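PDB 6I2P: glycogen accumulation regulator GarA, which probably regulates glycogen accumulation and related central metabolism in Mycobacterium tuberculosis by binding phosphorylated and other partner proteins through its FHA domain. Local coordinates for residues L90-V93 and T94-R97. Numbering follows the deposited sequence.
Sequences LDDV and TVSR. With SO4 (sulfate ion), chain L.
D92 and T94 meet through one carboxylate oxygen in the loop between strands 88-89 and 100-105 of the FHA domain, where D92 to V95 form a type I beta turn. The main-chain closure is V95 N to D92 O, 3.0 Å. The aspartate side chain adds an Asx turn: with CG anti to the backbone N (chi1 163°), the carboxylate comes in over the turn, toward T94, and OD1 takes T94 N at 2.8 Å in a fairly straight bond (162° at the hydrogen). T94 OG1 donates to the same OD1 at 2.7 Å. Both donors arrive above the same face of the carboxylate, and this double grip, together with a bond from OD2 to K142 N, limits rotation of the group.

The inner side is the tightly packed one. V95 CG2 lies 3.7 Å from D92 CB, the two side chains crossing at about a right angle, while CG1 reaches back to L90 and rests 4.2 Å from its CB. F143 and I140, from the strands beyond, also touch L90 and V95.

The outer side is looser. D91 is exposed and turns away from the turn, and V93 packs instead on a polar side chain of another protein chain. Just beyond, S96 OG and R97 NH2 bond to a modified side chain of that chain, consistent with the phosphothreonine recognition known for FHA domains. K142 NZ helps hold a sulfate, probably from the crystallisation liquor, beside the turn; sulfate O3 accepts a hydrogen bond from V93 N at 3.0 Å.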
loop_
_atom_site.group_PDB
_atom_site.type_symbol
_atom_site.label_atom_id
_atom_site.label_comp_id
_atom_site.label_asym_id
_atom_site.label_seq_id
_atom_site.Cartn_x
_atom_site.Cartn_y
_atom_site.Cartn_z
ATOM N N LEU C 90 -3.975 -12.899 14.262
ATOM C CA LEU C 90 -3.469 -12.697 12.909
ATOM C C LEU C 90 -2.735 -11.364 12.820
ATOM O O LEU C 90 -3.349 -10.307 12.657
ATOM C CB LEU C 90 -4.591 -12.834 11.860
ATOM C CG LEU C 90 -5.361 -14.169 11.841
ATOM C CD1 LEU C 90 -6.724 -14.005 11.179
ATOM C CD2 LEU C 90 -4.547 -15.299 11.184
ATOM N N ASP C 91 -1.412 -11.421 13.013
ATOM C CA ASP C 91 -0.539 -10.256 12.998
ATOM C C ASP C 91 -0.161 -9.861 11.581
ATOM O O ASP C 91 0.733 -10.453 10.970
ATOM C CB ASP C 91 0.701 -10.486 13.878
ATOM C CG ASP C 91 1.483 -9.231 14.223
ATOM O OD1 ASP C 91 0.908 -8.117 14.115
ATOM O OD2 ASP C 91 2.665 -9.359 14.610
ATOM N N ASP C 92 -0.857 -8.847 11.064
ATOM C CA ASP C 92 -0.701 -8.274 9.729
ATOM C C ASP C 92 -1.332 -6.877 9.782
ATOM O O ASP C 92 -2.440 -6.749 10.296
ATOM C CB ASP C 92 -1.412 -9.202 8.724
ATOM C CG ASP C 92 -1.768 -8.705 7.336
ATOM O OD1 ASP C 92 -1.629 -7.486 7.075
ATOM O OD2 ASP C 92 -2.209 -9.525 6.524
ATOM N N VAL C 93 -0.629 -5.846 9.240
ATOM C CA VAL C 93 -1.033 -4.421 9.223
ATOM C C VAL C 93 -2.448 -4.181 8.647
ATOM O O VAL C 93 -3.119 -3.238 9.072
ATOM C CB VAL C 93 0.003 -3.466 8.550
ATOM C CG1 VAL C 93 1.295 -3.394 9.353
ATOM C CG2 VAL C 93 0.286 -3.834 7.088
ATOM N N THR C 94 -2.885 -5.025 7.699
ATOM C CA THR C 94 -4.187 -4.921 7.036
ATOM C C THR C 94 -5.321 -5.627 7.819
ATOM O O THR C 94 -6.489 -5.413 7.502
ATOM C CB THR C 94 -4.086 -5.393 5.572
ATOM O OG1 THR C 94 -3.728 -6.773 5.535
ATOM C CG2 THR C 94 -3.089 -4.567 4.751
ATOM N N VAL C 95 -4.989 -6.440 8.839
ATOM C CA VAL C 95 -5.981 -7.128 9.674
ATOM C C VAL C 95 -6.393 -6.169 10.799
ATOM O O VAL C 95 -5.531 -5.585 11.456
ATOM C CB VAL C 95 -5.476 -8.506 10.242
ATOM C CG1 VAL C 95 -6.511 -9.153 11.166
ATOM C CG2 VAL C 95 -5.090 -9.476 9.125
ATOM N N SER C 96 -7.708 -6.014 11.020
ATOM C CA SER C 96 -8.239 -5.185 12.097
ATOM C C SER C 96 -8.069 -5.923 13.416
ATOM O O SER C 96 -8.069 -7.155 13.419
ATOM C CB SER C 96 -9.720 -4.895 11.865
ATOM O OG SER C 96 -9.911 -4.080 10.723
ATOM N N ARG C 97 -7.933 -5.179 14.537
ATOM C CA ARG C 97 -7.814 -5.747 15.891
ATOM C C ARG C 97 -9.015 -6.663 16.158
ATOM O O ARG C 97 -8.846 -7.801 16.593
ATOM C CB ARG C 97 -7.685 -4.632 16.938
ATOM C CG ARG C 97 -6.297 -4.012 16.918
ATOM C CD ARG C 97 -6.278 -2.605 17.466
ATOM N NE ARG C 97 -6.662 -1.615 16.459
ATOM C CZ ARG C 97 -6.539 -0.301 16.619
ATOM N NH1 ARG C 97 -6.014 0.192 17.734
ATOM N NH2 ARG C 97 -6.916 0.527 15.657
HETATM S S SO4 L . 3.016 -7.180 7.372
HETATM O O1 SO4 L . 3.434 -7.299 5.971
HETATM O O2 SO4 L . 3.743 -6.078 8.004
HETATM O O3 SO4 L . 1.577 -6.924 7.438
HETATM O O4 SO4 L . 3.301 -8.430 8.088
#